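Local coordinates for protein proline dehydrogenase (PDB 4H6Q) that catalyses the FAD-dependent oxidation of L-proline to delta-1-pyrroline-5-carboxylate, the first step of proline breakdown to glutamate, passing the electrons to a quinone, at residues A[31-36]-A[289-294]; A[58-63]-A[94-99]; A[255-260]-A[276-281]. All coordinates share one frame; numbering follows the deposited sequence.

Interaction 1: residues A[31-36]-A[289-294]. With TFB (tetrahydrofuran-2-carboxylic acid), chain D; FAD (flavin-adenine dinucleotide), chain C.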
# COMPACT_ATOMS: atom_id res chain seq x y z
N ASN A 31 -1.21 23.25 2.55
CA ASN A 31 -0.92 23.02 3.96
C ASN A 31 -1.82 21.94 4.55
O ASN A 31 -1.35 21.13 5.35
CB ASN A 31 -1.03 24.28 4.82
CG ASN A 31 -0.04 25.36 4.43
OD1 ASN A 31 1.06 25.10 3.90
ND2 ASN A 31 -0.43 26.59 4.71
N LEU A 32 -3.09 21.93 4.15
CA LEU A 32 -3.99 20.87 4.57
C LEU A 32 -3.45 19.52 4.07
O LEU A 32 -3.33 18.54 4.84
CB LEU A 32 -5.39 21.15 4.04
CG LEU A 32 -6.50 20.18 4.40
CD1 LEU A 32 -6.61 20.02 5.93
CD2 LEU A 32 -7.84 20.61 3.81
N ALA A 33 -3.11 19.45 2.78
CA ALA A 33 -2.63 18.19 2.21
C ALA A 33 -1.31 17.69 2.80
O ALA A 33 -1.06 16.48 2.82
CB ALA A 33 -2.52 18.31 0.71
N GLU A 34 -0.48 18.61 3.28
CA GLU A 34 0.82 18.25 3.85
C GLU A 34 0.71 17.42 5.11
O GLU A 34 1.67 16.73 5.49
CB GLU A 34 1.62 19.49 4.15
CG GLU A 34 2.43 20.00 3.00
CD GLU A 34 3.29 21.18 3.42
OE1 GLU A 34 2.72 22.12 4.02
OE2 GLU A 34 4.52 21.15 3.19
N ARG A 35 -0.45 17.39 5.74
CA ARG A 35 -0.63 16.40 6.79
C ARG A 35 -0.46 14.96 6.28
O ARG A 35 0.10 14.09 6.99
CB ARG A 35 -2.00 16.55 7.43
CG ARG A 35 -2.27 15.39 8.37
CD ARG A 35 -3.52 15.63 9.14
NE ARG A 35 -3.88 14.45 9.90
CZ ARG A 35 -5.08 14.24 10.45
NH1 ARG A 35 -6.04 15.15 10.29
NH2 ARG A 35 -5.32 13.12 11.13
N PHE A 36 -0.95 14.73 5.06
CA PHE A 36 -1.09 13.40 4.48
C PHE A 36 -0.03 13.07 3.43
O PHE A 36 0.11 11.90 3.04
CB PHE A 36 -2.47 13.27 3.83
CG PHE A 36 -3.59 13.49 4.77
CD1 PHE A 36 -3.98 12.48 5.67
CD2 PHE A 36 -4.33 14.66 4.71
CE1 PHE A 36 -5.06 12.69 6.54
CE2 PHE A 36 -5.41 14.86 5.57
CZ PHE A 36 -5.77 13.86 6.49
N ALA A 289 -6.05 13.10 -5.95
CA ALA A 289 -6.93 11.94 -5.80
C ALA A 289 -6.78 11.31 -4.40
O ALA A 289 -7.75 11.10 -3.65
CB ALA A 289 -6.68 10.88 -6.89
N TYR A 290 -5.54 10.99 -4.03
CA TYR A 290 -5.25 10.40 -2.73
C TYR A 290 -5.73 11.34 -1.61
O TYR A 290 -6.40 10.91 -0.63
CB TYR A 290 -3.74 10.12 -2.62
CG TYR A 290 -3.26 9.62 -1.29
CD1 TYR A 290 -2.94 8.26 -1.13
CD2 TYR A 290 -3.04 10.47 -0.21
CE1 TYR A 290 -2.48 7.76 0.07
CE2 TYR A 290 -2.53 9.96 1.02
CZ TYR A 290 -2.29 8.61 1.13
OH TYR A 290 -1.80 8.06 2.31
N PHE A 291 -5.37 12.62 -1.71
CA PHE A 291 -5.78 13.56 -0.68
C PHE A 291 -7.32 13.69 -0.59
O PHE A 291 -7.89 13.76 0.52
CB PHE A 291 -5.15 14.92 -0.99
CG PHE A 291 -5.61 16.05 -0.12
CD1 PHE A 291 -5.54 15.99 1.27
CD2 PHE A 291 -6.09 17.20 -0.71
CE1 PHE A 291 -5.92 17.09 2.05
CE2 PHE A 291 -6.48 18.31 0.05
CZ PHE A 291 -6.42 18.25 1.43
N SER A 292 -8.03 13.67 -1.72
CA SER A 292 -9.49 13.72 -1.69
C SER A 292 -10.08 12.54 -0.92
O SER A 292 -11.05 12.74 -0.17
CB SER A 292 -10.09 13.83 -3.09
OG SER A 292 -10.04 12.59 -3.78
N ARG A 293 -9.46 11.35 -1.03
CA ARG A 293 -9.98 10.21 -0.28
C ARG A 293 -9.76 10.39 1.20
O ARG A 293 -10.63 10.03 2.00
CB ARG A 293 -9.36 8.89 -0.79
CG ARG A 293 -9.84 8.54 -2.18
CD ARG A 293 -9.39 7.13 -2.60
NE ARG A 293 -7.96 7.03 -2.93
CZ ARG A 293 -7.44 7.22 -4.15
NH1 ARG A 293 -8.19 7.64 -5.17
NH2 ARG A 293 -6.13 7.08 -4.31
N ARG A 294 -8.62 10.97 1.60
CA ARG A 294 -8.38 11.25 3.03
C ARG A 294 -9.43 12.20 3.57
O ARG A 294 -9.92 12.02 4.71
CB ARG A 294 -6.98 11.82 3.26
CG ARG A 294 -5.82 10.92 2.75
CD ARG A 294 -5.79 9.51 3.41
NE ARG A 294 -6.73 8.50 2.94
CZ ARG A 294 -6.56 7.75 1.84
NH1 ARG A 294 -5.57 8.05 0.96
NH2 ARG A 294 -7.42 6.77 1.56
OA TFB D . -4.39 2.93 -1.34
CA TFB D . -5.13 3.88 -0.58
C TFB D . -5.37 5.14 -1.39
OB TFB D . -6.22 5.97 -0.98
CB TFB D . -4.32 4.20 0.61
CG TFB D . -2.96 3.87 0.20
CD TFB D . -3.03 2.88 -0.90
OXT TFB D . -4.73 5.39 -2.47
PA FAD C . -11.86 3.52 9.68
O1A FAD C . -12.91 2.60 10.31
O2A FAD C . -12.23 4.23 8.44
O5B FAD C . -11.32 4.57 10.60
C5B FAD C . -10.82 4.21 11.88
C4B FAD C . -10.31 5.39 12.68
O4B FAD C . -9.06 5.75 12.14
C3B FAD C . -11.13 6.62 12.55
O3B FAD C . -12.27 6.66 13.40
C2B FAD C . -10.12 7.66 12.84
O2B FAD C . -9.79 7.71 14.21
C1B FAD C . -8.95 7.15 12.08
N9A FAD C . -8.92 7.56 10.67
C8A FAD C . -8.95 6.73 9.56
N7A FAD C . -8.91 7.43 8.42
C5A FAD C . -8.81 8.77 8.78
C6A FAD C . -8.73 9.95 8.07
N6A FAD C . -8.71 9.96 6.64
N1A FAD C . -8.66 11.10 8.75
C2A FAD C . -8.67 11.14 10.10
N3A FAD C . -8.74 10.03 10.85
C4A FAD C . -8.80 8.86 10.20
N1 FAD C . -7.49 0.48 0.65
C2 FAD C . -7.56 0.03 -0.64
O2 FAD C . -8.75 -0.12 -1.16
N3 FAD C . -6.44 -0.28 -1.37
C4 FAD C . -5.17 -0.15 -0.83
O4 FAD C . -4.08 -0.44 -1.58
C4X FAD C . -5.04 0.34 0.54
N5 FAD C . -3.81 0.49 1.13
C5X FAD C . -3.78 0.91 2.44
C6 FAD C . -2.53 1.07 3.07
C7 FAD C . -2.47 1.47 4.42
C7M FAD C . -1.12 1.64 5.11
C8 FAD C . -3.68 1.72 5.12
C8M FAD C . -3.67 2.14 6.56
C9 FAD C . -4.92 1.59 4.47
C9A FAD C . -4.97 1.18 3.15
N10 FAD C . -6.23 1.03 2.54
C10 FAD C . -6.27 0.62 1.23
C1' FAD C . -7.48 1.25 3.26
C2' FAD C . -8.16 2.57 3.06
O2' FAD C . -7.12 3.52 2.83
C3' FAD C . -9.04 2.53 4.33
O3' FAD C . -10.36 2.10 4.13
C4' FAD C . -9.02 3.71 5.22
O4' FAD C . -7.70 3.85 5.59
C5' FAD C . -9.92 3.42 6.42
O5' FAD C . -9.18 3.65 7.58
P FAD C . -9.15 2.62 8.79
O1P FAD C . -8.89 1.11 8.50
O2P FAD C . -8.30 3.38 9.85
O3P FAD C . -10.61 2.68 9.49
O HOH W 1 -1.40 9.91 4.18

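Interaction 2: residues A[58-63]-A[94-99]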
# COMPACT_ATOMS: atom_id res chain seq x y z
N ALA A 58 9.22 1.99 10.08
CA ALA A 58 9.66 1.76 8.71
C ALA A 58 8.81 2.54 7.71
O ALA A 58 7.68 3.01 8.04
CB ALA A 58 9.61 0.23 8.40
N GLY A 59 9.31 2.72 6.47
CA GLY A 59 8.56 3.44 5.45
C GLY A 59 8.14 2.53 4.29
O GLY A 59 8.74 1.49 3.99
N ASN A 60 7.08 2.97 3.63
CA ASN A 60 6.53 2.28 2.46
C ASN A 60 6.23 3.41 1.47
O ASN A 60 5.20 4.12 1.60
CB ASN A 60 5.24 1.54 2.90
CG ASN A 60 4.45 0.99 1.77
OD1 ASN A 60 4.88 0.97 0.60
ND2 ASN A 60 3.23 0.53 2.11
N LEU A 61 7.13 3.64 0.51
CA LEU A 61 7.09 4.83 -0.36
C LEU A 61 6.05 4.64 -1.47
O LEU A 61 5.92 3.56 -2.05
CB LEU A 61 8.46 5.09 -0.98
CG LEU A 61 9.47 5.68 0.01
CD1 LEU A 61 10.90 5.32 -0.44
CD2 LEU A 61 9.23 7.17 0.09
N ASP A 62 5.38 5.74 -1.84
CA ASP A 62 4.47 5.71 -2.97
C ASP A 62 4.53 7.00 -3.74
O ASP A 62 4.36 8.07 -3.14
CB ASP A 62 3.06 5.41 -2.47
CG ASP A 62 2.00 5.55 -3.55
OD1 ASP A 62 1.89 4.68 -4.49
OD2 ASP A 62 1.27 6.53 -3.49
N LEU A 63 4.77 6.92 -5.05
CA LEU A 63 4.63 8.08 -5.94
C LEU A 63 3.17 8.23 -6.29
O LEU A 63 2.55 7.29 -6.80
CB LEU A 63 5.46 7.88 -7.20
CG LEU A 63 5.30 8.95 -8.30
CD1 LEU A 63 5.77 10.34 -7.81
CD2 LEU A 63 6.11 8.55 -9.52
N LYS A 94 16.31 0.54 2.40
CA LYS A 94 15.90 -0.63 1.64
C LYS A 94 14.61 -0.26 0.90
O LYS A 94 13.64 0.14 1.51
CB LYS A 94 15.68 -1.82 2.58
CG LYS A 94 15.76 -3.20 1.93
CD LYS A 94 15.57 -4.34 3.01
CE LYS A 94 16.33 -5.58 2.66
NZ LYS A 94 17.67 -5.53 3.31
N PRO A 95 14.59 -0.40 -0.43
CA PRO A 95 13.37 0.01 -1.15
C PRO A 95 12.17 -0.85 -0.77
O PRO A 95 12.18 -2.13 -0.75
CB PRO A 95 13.77 -0.14 -2.62
CG PRO A 95 15.25 -0.25 -2.64
CD PRO A 95 15.65 -0.84 -1.34
N TYR A 96 11.16 -0.17 -0.28
CA TYR A 96 9.84 -0.79 -0.06
C TYR A 96 8.87 0.23 -0.65
O TYR A 96 8.78 1.34 -0.13
CB TYR A 96 9.60 -1.01 1.43
CG TYR A 96 8.37 -1.82 1.76
CD1 TYR A 96 8.51 -3.04 2.42
CD2 TYR A 96 7.07 -1.38 1.41
CE1 TYR A 96 7.38 -3.80 2.82
CE2 TYR A 96 5.93 -2.16 1.74
CZ TYR A 96 6.10 -3.34 2.45
OH TYR A 96 4.97 -4.05 2.83
N VAL A 97 8.23 -0.13 -1.76
CA VAL A 97 7.44 0.82 -2.55
C VAL A 97 6.10 0.16 -2.90
O VAL A 97 6.07 -1.03 -3.29
CB VAL A 97 8.22 1.23 -3.86
CG1 VAL A 97 7.37 2.08 -4.76
CG2 VAL A 97 9.53 1.92 -3.52
N SER A 98 5.03 0.97 -2.84
CA SER A 98 3.71 0.56 -3.28
C SER A 98 3.38 1.24 -4.56
O SER A 98 3.55 2.46 -4.68
CB SER A 98 2.65 0.87 -2.20
OG SER A 98 2.86 0.07 -1.02
N ILE A 99 2.90 0.45 -5.52
CA ILE A 99 2.45 0.98 -6.81
C ILE A 99 1.01 0.60 -7.05
O ILE A 99 0.53 -0.47 -6.64
CB ILE A 99 3.34 0.51 -8.00
CG1 ILE A 99 3.26 -1.01 -8.22
CG2 ILE A 99 4.80 0.97 -7.76
CD1 ILE A 99 4.05 -1.50 -9.45
O HOH W 2 4.43 4.40 -6.56

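Interaction 3: residues A[255-260]-A[276-281]. With FAD (flavin-adenine dinucleotide), chain C; TFB (tetrahydrofuran-2-carboxylic acid), chain D; GOL (glycerol), chain E.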
# COMPACT_ATOMS: atom_id res chain seq x y z
N GLU A 255 3.25 -7.02 10.61
CA GLU A 255 3.46 -5.62 11.00
C GLU A 255 2.14 -4.89 10.91
O GLU A 255 1.23 -5.28 10.13
CB GLU A 255 4.51 -4.93 10.14
CG GLU A 255 4.14 -4.81 8.64
CD GLU A 255 5.34 -4.55 7.79
OE1 GLU A 255 5.28 -3.70 6.85
OE2 GLU A 255 6.39 -5.24 8.01
N PHE A 256 2.03 -3.84 11.71
CA PHE A 256 0.94 -2.86 11.56
C PHE A 256 1.38 -1.85 10.52
O PHE A 256 2.56 -1.51 10.40
CB PHE A 256 0.65 -2.16 12.89
CG PHE A 256 0.03 -3.06 13.91
CD1 PHE A 256 -1.28 -3.50 13.76
CD2 PHE A 256 0.81 -3.56 14.96
CE1 PHE A 256 -1.84 -4.35 14.71
CE2 PHE A 256 0.27 -4.39 15.89
CZ PHE A 256 -1.07 -4.82 15.77
N GLN A 257 0.39 -1.33 9.77
CA GLN A 257 0.66 -0.25 8.81
C GLN A 257 -0.37 0.83 8.92
O GLN A 257 -1.54 0.56 9.21
CB GLN A 257 0.67 -0.76 7.35
CG GLN A 257 1.81 -1.76 7.08
CD GLN A 257 1.95 -2.11 5.60
OE1 GLN A 257 1.07 -1.76 4.80
NE2 GLN A 257 3.01 -2.82 5.23
N MET A 258 0.07 2.10 8.74
CA MET A 258 -0.82 3.28 8.86
C MET A 258 -0.44 4.24 7.74
O MET A 258 0.70 4.19 7.21
CB MET A 258 -0.56 4.01 10.18
CG MET A 258 -1.16 3.30 11.38
SD MET A 258 -0.04 2.12 12.09
CE MET A 258 -1.22 1.33 13.20
N LEU A 259 -1.38 5.12 7.39
CA LEU A 259 -1.09 6.18 6.44
C LEU A 259 -0.33 7.32 7.12
O LEU A 259 -0.64 7.66 8.30
CB LEU A 259 -2.36 6.70 5.75
CG LEU A 259 -3.23 5.65 5.01
CD1 LEU A 259 -4.48 6.35 4.39
CD2 LEU A 259 -2.43 4.97 3.94
N TYR A 260 0.58 7.93 6.38
CA TYR A 260 1.31 9.11 6.89
C TYR A 260 0.33 10.12 7.48
O TYR A 260 -0.68 10.49 6.81
CB TYR A 260 2.09 9.71 5.73
CG TYR A 260 2.95 10.91 6.04
CD1 TYR A 260 4.09 10.85 6.87
CD2 TYR A 260 2.64 12.14 5.47
CE1 TYR A 260 4.91 12.02 7.05
CE2 TYR A 260 3.38 13.25 5.68
CZ TYR A 260 4.49 13.20 6.45
OH TYR A 260 5.16 14.41 6.60
N ARG A 276 6.27 -4.31 14.87
CA ARG A 276 6.68 -3.66 13.64
C ARG A 276 5.58 -2.71 13.18
O ARG A 276 4.40 -3.09 13.16
CB ARG A 276 6.89 -4.69 12.54
CG ARG A 276 8.12 -5.58 12.78
CD ARG A 276 8.27 -6.65 11.69
NE ARG A 276 9.56 -7.35 11.89
CZ ARG A 276 10.12 -8.12 10.96
NH1 ARG A 276 9.46 -8.30 9.82
NH2 ARG A 276 11.30 -8.70 11.19
N VAL A 277 5.99 -1.51 12.74
CA VAL A 277 5.08 -0.52 12.19
C VAL A 277 5.72 0.01 10.91
O VAL A 277 6.90 0.37 10.89
CB VAL A 277 4.84 0.66 13.14
CG1 VAL A 277 3.85 1.68 12.53
CG2 VAL A 277 4.37 0.19 14.52
N ARG A 278 4.94 0.09 9.82
CA ARG A 278 5.44 0.65 8.56
C ARG A 278 4.42 1.61 8.01
O ARG A 278 3.25 1.24 7.81
CB ARG A 278 5.72 -0.48 7.55
CG ARG A 278 6.39 0.05 6.28
CD ARG A 278 6.58 -1.07 5.25
NE ARG A 278 7.45 -2.18 5.69
CZ ARG A 278 8.78 -2.21 5.54
NH1 ARG A 278 9.45 -1.16 5.06
NH2 ARG A 278 9.41 -3.34 5.84
N VAL A 279 4.84 2.84 7.74
CA VAL A 279 3.93 3.89 7.35
C VAL A 279 3.96 4.10 5.85
O VAL A 279 5.03 4.20 5.22
CB VAL A 279 4.29 5.22 8.09
CG1 VAL A 279 3.63 6.45 7.46
CG2 VAL A 279 3.89 5.08 9.55
N TYR A 280 2.74 4.17 5.25
CA TYR A 280 2.56 4.44 3.84
C TYR A 280 2.85 5.92 3.61
O TYR A 280 2.16 6.80 4.18
CB TYR A 280 1.12 4.04 3.46
CG TYR A 280 0.83 3.97 1.97
CD1 TYR A 280 0.67 2.72 1.32
CD2 TYR A 280 0.63 5.14 1.20
CE1 TYR A 280 0.40 2.63 -0.02
CE2 TYR A 280 0.36 5.07 -0.18
CZ TYR A 280 0.27 3.80 -0.77
OH TYR A 280 0.01 3.80 -2.11
N LEU A 281 3.87 6.20 2.79
CA LEU A 281 4.51 7.51 2.70
C LEU A 281 4.42 8.01 1.27
O LEU A 281 5.22 7.68 0.42
CB LEU A 281 5.96 7.43 3.17
CG LEU A 281 6.66 8.74 3.50
CD1 LEU A 281 6.97 9.64 2.31
CD2 LEU A 281 5.94 9.45 4.59
PA FAD C . -11.86 3.52 9.68
O1A FAD C . -12.91 2.60 10.31
O2A FAD C . -12.23 4.23 8.44
O5B FAD C . -11.32 4.57 10.60
C5B FAD C . -10.82 4.21 11.88
C4B FAD C . -10.31 5.39 12.68
O4B FAD C . -9.06 5.75 12.14
C3B FAD C . -11.13 6.62 12.55
O3B FAD C . -12.27 6.66 13.40
C2B FAD C . -10.12 7.66 12.84
O2B FAD C . -9.79 7.71 14.21
C1B FAD C . -8.95 7.15 12.08
N9A FAD C . -8.92 7.56 10.67
C8A FAD C . -8.95 6.73 9.56
N7A FAD C . -8.91 7.43 8.42
C5A FAD C . -8.81 8.77 8.78
C6A FAD C . -8.73 9.95 8.07
N6A FAD C . -8.71 9.96 6.64
N1A FAD C . -8.66 11.10 8.75
C2A FAD C . -8.67 11.14 10.10
N3A FAD C . -8.74 10.03 10.85
C4A FAD C . -8.80 8.86 10.20
N1 FAD C . -7.49 0.48 0.65
C2 FAD C . -7.56 0.03 -0.64
O2 FAD C . -8.75 -0.12 -1.16
N3 FAD C . -6.44 -0.28 -1.37
C4 FAD C . -5.17 -0.15 -0.83
O4 FAD C . -4.08 -0.44 -1.58
C4X FAD C . -5.04 0.34 0.54
N5 FAD C . -3.81 0.49 1.13
C5X FAD C . -3.78 0.91 2.44
C6 FAD C . -2.53 1.07 3.07
C7 FAD C . -2.47 1.47 4.42
C7M FAD C . -1.12 1.64 5.11
C8 FAD C . -3.68 1.72 5.12
C8M FAD C . -3.67 2.14 6.56
C9 FAD C . -4.92 1.59 4.47
C9A FAD C . -4.97 1.18 3.15
N10 FAD C . -6.23 1.03 2.54
C10 FAD C . -6.27 0.62 1.23
C1' FAD C . -7.48 1.25 3.26
C2' FAD C . -8.16 2.57 3.06
O2' FAD C . -7.12 3.52 2.83
C3' FAD C . -9.04 2.53 4.33
O3' FAD C . -10.36 2.10 4.13
C4' FAD C . -9.02 3.71 5.22
O4' FAD C . -7.70 3.85 5.59
C5' FAD C . -9.92 3.42 6.42
O5' FAD C . -9.18 3.65 7.58
P FAD C . -9.15 2.62 8.79
O1P FAD C . -8.89 1.11 8.50
O2P FAD C . -8.30 3.38 9.85
O3P FAD C . -10.61 2.68 9.49
OA TFB D . -4.39 2.93 -1.34
CA TFB D . -5.13 3.88 -0.58
C TFB D . -5.37 5.14 -1.39
OB TFB D . -6.22 5.97 -0.98
CB TFB D . -4.32 4.20 0.61
CG TFB D . -2.96 3.87 0.20
CD TFB D . -3.03 2.88 -0.90
OXT TFB D . -4.73 5.39 -2.47
C1 GOL E . 8.18 -7.19 5.91
O1 GOL E . 7.72 -5.84 5.79
C2 GOL E . 9.42 -7.48 5.10
O2 GOL E . 10.48 -6.93 5.84
C3 GOL E . 9.30 -6.81 3.73
O3 GOL E . 10.38 -7.20 2.88

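Interaction 1: residues A[31-36]-A[289-294]
Carboxylate oxygen OB of the bound tetrahydrofuran-2-carboxylic acid is gripped by three N-H groups, two of them on R294, the arginine whose aliphatic root rests on the ring of F36. R294 donates from both NH1 and NH2, while R293 NE meets OB at 2.8 Å in a nearly straight bond (167°). The second ligand oxygen, OXT, accepts from R293 NH2 at 2.9 Å. R294 CB lies over the centre of the F36 ring, 3.8 Å from the centroid, with R35 CG on the opposite face; bends at chi2 and chi3 then carry NE away from that ring, and the guanidinium reaches OB. R294 NH1 sits 3.1 Å above the plane of the Y290 ring, over its centre. One water donates to F36 O and accepts from Y290 OH, both at 2.7 Å. Further along, A33 CB covers the centre of the F291 ring, 3.7 Å from its centroid, and L32 CG meets the edge at F291 CZ (3.5 Å). Helix 23-33 is thus docked on helix 288-296, the last helix of the barrel, with no direct hydrogen bond between the two segments. E66 and E297 form salt bridges with R293 and R294 respectively. Apolar parts and one water join the segments, and the two guanidinium groups are turned to the ligand carboxylate, whose negative charge they would be expected to balance.

Interaction 2: residues A[58-63]-A[94-99]
The first and second strands of the proline dehydrogenase beta/alpha-barrel meet here, L61 beside V97, at the seam that closes the ring of eight parallel strands. L61 uses both its backbone groups: its N donates to Y96 O at 2.9 Å, and its O accepts from S98 N at the same distance. V97 CA adds a C-H contact to L61 O at 3.2 Å. The strand segments are inclined by 38°, and L61 and V97 form the single bridge between them. Beyond it a water takes over, accepting from L63 N and donating to S98 O. The two strands belong to one beta-alpha-beta unit, strand 58-63 running through helix 71-90 to strand 96-99, and L61 touches L84 of that helix. N60 and S98 form a polar pair, with the Y96 ring beside it, close to residues of the flavin site. Chi1 of 170° sets N60 CG anti to the backbone N, on the side of S98, and OD1 then lies 2.7 Å from S98 OG, which donates in the plane of the amide onto a lone pair. The same OD1 lies at the edge of the Y96 ring, 3.3 Å from CD2, with amide and ring planes 71° apart. S98 OG is also hydrogen-bonded to NH1 of the FAD-binding R189, and Y96 OH has a weak bond from Q257 NE2.

Interaction 3: residues A[255-260]-A[276-281]
Y280, its CB packed 3.7 Å from L259 CD2, lays one face of its ring over the tetrahydrofuran ring of the bound inhibitor. Ligand CG stands 3.3 Å above the ring plane, displaced toward the rim, and Y280 OH is hydrogen-bonded to D137 OD2. L259 CD2 also touches the flavin, 3.5 Å from C7 of FAD, so the two neighbouring side chains line the place where ligand and cofactor meet. Both belong to a parallel pair of strands joined through helix 264-272, one beta-alpha-beta unit of the barrel. F256 O and M258 O accept from R278 N and Y280 N, while R276 O and Y280 O accept from F256 N and Y260 N; the bond from M258 N to R278 O is long and weak, at 3.4 Å. Q257, L259, R278 and Y280 share the sheet face that carries the flavin contacts, and M258, V277 and V279 on the other face touch helix 264-272. At the N-terminal end of the pair, E255 OE1 accepts twice. R278 NE makes a salt bridge to it at 2.9 Å, arriving on the syn side and in the plane of its own guanidinium, whereas Q257 NE2 approaches on the anti side at 2.9 Å. R278 CG is anti to the backbone N (chi1 -174°), and the bend at chi3 leaves NE beside E255 OE1. E255 OE2 accepts from Y226 OH and from a hydroxyl of a glycerol, probably from the crystallisation liquor, that also accepts from R278 NH2. The salt bridge from R278 would be expected to stabilise the buried E255 carboxylate as an anion, while Q257, tied to E255 through NE2, accepts from the FAD-binding R189 through OE1 and so couples this polar network to the flavin site.

In the fold
From the N terminus, the chain leaves helix 23-33, enters the barrel at strand 58-63, and after helix 71-90 returns to it at strand 96-99, where interaction 2 closes a short loop. After four more barrel strands comes strand 254-259, and interaction 3 closes another short loop through helix 264-272 to strand 277-283. These two loops follow one another in series, and both lie within the long loop that interaction 1 closes when helix 288-296 meets the N-terminal helix. Strand 277-283 lies next to strand 58-63, so interactions 2 and 3 share the sheet and continue into each other. Interaction 1 touches interaction 3 through R294 with L259 and F36 with Y260, and both reach the inhibitor and FAD.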